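Local coordinates for protein predicted transcriptional regulator (Clostridium thermocellum, PDB 1XMA) that probably acts as a PadR-like transcriptional regulator, binding DNA as a dimer through a winged helix-turn-helix domain, at residues N63-I66 with Y72-K75; R85-G90 with T106-T111. All blocks are in the same frame, centred on the assembly; numbering follows the deposited sequence.

Interaction 1 of 2, residues N63-I66 with Y72-K75; sequences NIRI and YVIK
I64 meets Y72 through its CG2 methyl: chi1 of -65° sets CG1 beside the backbone N and leaves CG2 anti to it, while the ring of Y72 swings to the same relation with its own N (chi1 177°). The two side chains thus run side by side, and I64 CG2 rests 3.5 Å from Y72 CD2, approaching the ring obliquely. The other branch of I64 reaches further along the loop, where I64 CD1 meets I74 CG2 at 3.8 Å. A beta-branched residue suits this place because its two arms serve two neighbours at once. R65 CB lies 3.7 Å from V73 CG1; the arginine then extends away, and its NH2 bonds to the hydroxyl of Y58. Segment 72-75 ends the connection from helix 57-67 to helix 76-88, consistent with the turn of a helix-turn-helix in a PadR-like regulator. I64 also packs on I45 and L49 of helix 35-52, and the Y72 ring on I38 and V42 of that helix and on V131 of the second subunit. T68 OG1 takes the Y72 N-H, but between the two segments only a CA-H...O contact, R65 CA to Y72 O at 3.2 Å, interrupts an otherwise apolar chemistry, which implies cohesion mainly by shape and burial.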
# COMPACT_ATOMS: atom_id res chain seq x y z
N ASN B 63 -16.79 6.38 -11.30
CA ASN B 63 -16.59 7.27 -10.16
C ASN B 63 -15.16 7.19 -9.59
O ASN B 63 -14.58 8.22 -9.24
CB ASN B 63 -17.61 6.98 -9.07
CG ASN B 63 -18.92 7.73 -9.29
OD1 ASN B 63 -18.93 8.82 -9.85
ND2 ASN B 63 -20.03 7.14 -8.86
N ILE B 64 -14.62 5.98 -9.51
CA ILE B 64 -13.19 5.78 -9.15
C ILE B 64 -12.23 6.57 -10.06
O ILE B 64 -11.40 7.30 -9.54
CB ILE B 64 -12.81 4.26 -9.10
CG1 ILE B 64 -13.56 3.56 -7.96
CG2 ILE B 64 -11.31 4.08 -8.90
CD1 ILE B 64 -13.56 2.02 -8.06
N ARG B 65 -12.32 6.44 -11.38
CA ARG B 65 -11.37 7.15 -12.26
C ARG B 65 -11.54 8.67 -12.27
O ARG B 65 -10.55 9.39 -12.35
CB ARG B 65 -11.31 6.59 -13.69
CG ARG B 65 -12.55 6.79 -14.53
CD ARG B 65 -12.29 6.49 -16.04
NE ARG B 65 -13.51 6.77 -16.78
CZ ARG B 65 -14.46 5.86 -17.03
NH1 ARG B 65 -14.31 4.58 -16.61
NH2 ARG B 65 -15.56 6.21 -17.70
N ILE B 66 -12.77 9.14 -12.17
CA ILE B 66 -13.05 10.57 -12.23
C ILE B 66 -12.57 11.27 -10.98
O ILE B 66 -11.90 12.32 -11.05
CB ILE B 66 -14.56 10.86 -12.48
CG1 ILE B 66 -14.95 10.46 -13.91
CG2 ILE B 66 -14.88 12.33 -12.20
CD1 ILE B 66 -16.40 10.66 -14.25
N TYR B 72 -6.40 6.53 -10.89
CA TYR B 72 -6.71 5.12 -10.71
C TYR B 72 -7.92 4.72 -11.53
O TYR B 72 -9.04 5.19 -11.30
CB TYR B 72 -6.81 4.77 -9.21
CG TYR B 72 -7.21 3.33 -8.90
CD1 TYR B 72 -6.65 2.26 -9.61
CD2 TYR B 72 -8.13 3.05 -7.88
CE1 TYR B 72 -7.02 0.93 -9.33
CE2 TYR B 72 -8.51 1.74 -7.59
CZ TYR B 72 -7.96 0.69 -8.32
OH TYR B 72 -8.33 -0.61 -8.02
N VAL B 73 -7.66 3.87 -12.52
CA VAL B 73 -8.72 3.24 -13.27
C VAL B 73 -8.73 1.76 -12.91
O VAL B 73 -7.72 1.07 -13.01
CB VAL B 73 -8.62 3.52 -14.83
CG1 VAL B 73 -8.25 4.99 -15.10
CG2 VAL B 73 -7.60 2.60 -15.52
N ILE B 74 -9.88 1.28 -12.45
CA ILE B 74 -9.98 -0.10 -12.00
C ILE B 74 -10.35 -1.04 -13.16
O ILE B 74 -11.18 -0.68 -14.01
CB ILE B 74 -10.96 -0.22 -10.78
CG1 ILE B 74 -10.90 -1.63 -10.16
CG2 ILE B 74 -12.40 0.21 -11.16
CD1 ILE B 74 -11.60 -1.74 -8.82
N LYS B 75 -9.70 -2.21 -13.20
CA LYS B 75 -10.00 -3.30 -14.15
C LYS B 75 -11.37 -3.90 -13.84
O LYS B 75 -11.73 -4.04 -12.66
CB LYS B 75 -8.96 -4.43 -14.01
CG LYS B 75 -7.72 -4.35 -14.90
CD LYS B 75 -6.52 -5.19 -14.36
CE LYS B 75 -6.89 -6.63 -13.91
NZ LYS B 75 -7.26 -7.55 -15.05

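Interaction 2 of 2, residues R85-G90 with T106-T111; sequences RLEKNG and TYYRIT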
# COMPACT_ATOMS: atom_id res chain seq x y z
N ARG B 85 -16.61 -11.00 -3.55
CA ARG B 85 -15.98 -11.05 -2.21
C ARG B 85 -16.71 -10.21 -1.17
O ARG B 85 -16.93 -10.67 -0.05
CB ARG B 85 -14.51 -10.61 -2.29
CG ARG B 85 -13.78 -10.49 -0.93
CD ARG B 85 -12.51 -9.64 -1.03
NE ARG B 85 -11.77 -9.97 -2.23
CZ ARG B 85 -11.47 -9.14 -3.21
NH1 ARG B 85 -11.80 -7.86 -3.13
NH2 ARG B 85 -10.82 -9.59 -4.27
N LEU B 86 -17.05 -8.97 -1.52
CA LEU B 86 -17.77 -8.08 -0.60
C LEU B 86 -19.13 -8.65 -0.19
O LEU B 86 -19.54 -8.53 0.97
CB LEU B 86 -17.92 -6.68 -1.19
CG LEU B 86 -16.70 -5.75 -1.25
CD1 LEU B 86 -17.06 -4.50 -2.03
CD2 LEU B 86 -16.21 -5.38 0.15
N GLU B 87 -19.83 -9.25 -1.16
CA GLU B 87 -21.10 -9.93 -0.90
C GLU B 87 -20.96 -11.19 -0.06
O GLU B 87 -21.65 -11.33 0.97
CB GLU B 87 -21.81 -10.26 -2.20
CG GLU B 87 -23.04 -9.49 -2.35
CD GLU B 87 -23.99 -10.09 -3.35
OE1 GLU B 87 -23.67 -10.08 -4.57
OE2 GLU B 87 -25.06 -10.55 -2.89
N LYS B 88 -20.09 -12.10 -0.50
CA LYS B 88 -19.81 -13.33 0.23
C LYS B 88 -19.54 -13.02 1.72
O LYS B 88 -20.12 -13.65 2.62
CB LYS B 88 -18.63 -14.06 -0.41
CG LYS B 88 -18.08 -15.23 0.39
CD LYS B 88 -17.02 -15.99 -0.40
CE LYS B 88 -15.66 -15.32 -0.30
NZ LYS B 88 -14.72 -15.83 -1.36
N ASN B 89 -18.68 -12.02 1.95
CA ASN B 89 -18.30 -11.57 3.28
C ASN B 89 -19.46 -10.91 4.03
O ASN B 89 -19.40 -10.76 5.26
CB ASN B 89 -17.14 -10.57 3.20
CG ASN B 89 -15.80 -11.24 2.90
OD1 ASN B 89 -15.70 -12.45 2.74
ND2 ASN B 89 -14.76 -10.42 2.82
N GLY B 90 -20.49 -10.51 3.30
CA GLY B 90 -21.65 -9.83 3.91
C GLY B 90 -21.50 -8.32 4.16
O GLY B 90 -22.09 -7.76 5.11
N THR B 106 -27.87 -4.88 -11.71
CA THR B 106 -27.53 -5.23 -10.34
C THR B 106 -26.97 -4.02 -9.60
O THR B 106 -25.96 -3.44 -10.03
CB THR B 106 -26.54 -6.44 -10.24
OG1 THR B 106 -27.06 -7.54 -10.98
CG2 THR B 106 -26.36 -6.90 -8.79
N TYR B 107 -27.66 -3.63 -8.53
CA TYR B 107 -27.25 -2.55 -7.65
C TYR B 107 -26.68 -3.13 -6.34
O TYR B 107 -27.04 -4.25 -5.94
CB TYR B 107 -28.42 -1.62 -7.34
CG TYR B 107 -28.96 -0.84 -8.53
CD1 TYR B 107 -30.03 -1.32 -9.28
CD2 TYR B 107 -28.39 0.39 -8.89
CE1 TYR B 107 -30.52 -0.60 -10.39
CE2 TYR B 107 -28.86 1.12 -9.99
CZ TYR B 107 -29.92 0.62 -10.72
OH TYR B 107 -30.40 1.34 -11.80
N TYR B 108 -25.81 -2.38 -5.68
CA TYR B 108 -25.34 -2.81 -4.37
C TYR B 108 -25.64 -1.75 -3.34
O TYR B 108 -25.62 -0.56 -3.65
CB TYR B 108 -23.86 -3.20 -4.39
CG TYR B 108 -23.53 -4.25 -5.42
CD1 TYR B 108 -23.15 -3.89 -6.72
CD2 TYR B 108 -23.62 -5.63 -5.11
CE1 TYR B 108 -22.86 -4.86 -7.69
CE2 TYR B 108 -23.32 -6.61 -6.06
CZ TYR B 108 -22.95 -6.21 -7.35
OH TYR B 108 -22.64 -7.18 -8.31
N ARG B 109 -25.91 -2.20 -2.13
CA ARG B 109 -26.08 -1.35 -0.97
C ARG B 109 -25.14 -1.85 0.12
O ARG B 109 -25.01 -3.06 0.30
CB ARG B 109 -27.55 -1.40 -0.51
CG ARG B 109 -27.87 -0.81 0.87
CD ARG B 109 -29.41 -0.72 1.08
NE ARG B 109 -30.02 0.34 0.26
CZ ARG B 109 -31.33 0.61 0.20
NH1 ARG B 109 -32.20 -0.08 0.91
NH2 ARG B 109 -31.76 1.60 -0.58
N ILE B 110 -24.48 -0.93 0.82
CA ILE B 110 -23.58 -1.32 1.91
C ILE B 110 -24.35 -1.83 3.18
O ILE B 110 -25.41 -1.30 3.52
CB ILE B 110 -22.53 -0.18 2.24
CG1 ILE B 110 -21.44 -0.69 3.21
CG2 ILE B 110 -23.23 1.12 2.72
CD1 ILE B 110 -20.27 0.24 3.41
N THR B 111 -23.83 -2.87 3.83
CA THR B 111 -24.43 -3.40 5.09
C THR B 111 -23.78 -2.80 6.35
O THR B 111 -22.66 -2.28 6.29
CB THR B 111 -24.35 -4.95 5.16
OG1 THR B 111 -22.98 -5.36 5.26
CG2 THR B 111 -25.00 -5.60 3.95
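T111 and G90 join two termini of the winged helix-turn-helix expected of this family: the Schellman motif that closes helix 76-88, and the N-cap of helix 112-135 at the end of strand 106-110. The threonine hydroxyl sits between its own backbone N and carbonyl carbon (chi1 66°), a rotation that turns OG1 to the glycine and places CG2 on the N side. T111 OG1 donates to G90 O over 2.6 Å and, by accepting, weakly caps G114 N. Threonine suits an N-cap because its short side chain carries a hydroxyl close to the backbone at the helix start. Glycine suits the Schellman position because phi is positive there, a conformation that a side chain would crowd, and G90 N bonds back to E87 O at 2.7 Å.

Three residues earlier on the strand, Y108 faces E87 across a gap of 9.0 Å between Y108 CA and E87 CA. The glutamate's chi1 lies away from the usual staggered minima, but beyond CG the chain is extended and brings E87 OE1 to 3.8 Å from Y108 CE2, near the ring plane, where the slightly positive C-H edge would probably suit a carboxylate oxygen. The side chains cross at about a right angle, with carboxylate and ring planes 64° apart. E87 OE2 is hydrogen-bonded to S94 OG on strand 92-96, which helps to fix the carboxylate, and the Y108 ring stacks with F83 of helix 76-88. At the threonine end, the T111 OG1 donor stands 24° from the carbonyl plane of G90.

How the interactions relate
Interaction 1 comes wholly before interaction 2 in the sequence, and helix 76-88 links them: the loop 72-75 leads into its start, and 85-90 forms its end. Their centres lie 19 Å apart on opposite sides of the chain's centre, with nearest atoms about 8 Å apart, so they do not touch. Interaction 1 sets helix 57-67 against the connection to the next helix, whereas interaction 2 ties the far end of that helix to strand 106-110, the middle strand of the three-stranded antiparallel sheet. Both belong to the PadR-like part of the protein. Together they relate helix 76-88, probably the recognition helix, to the preceding helix and to the wing.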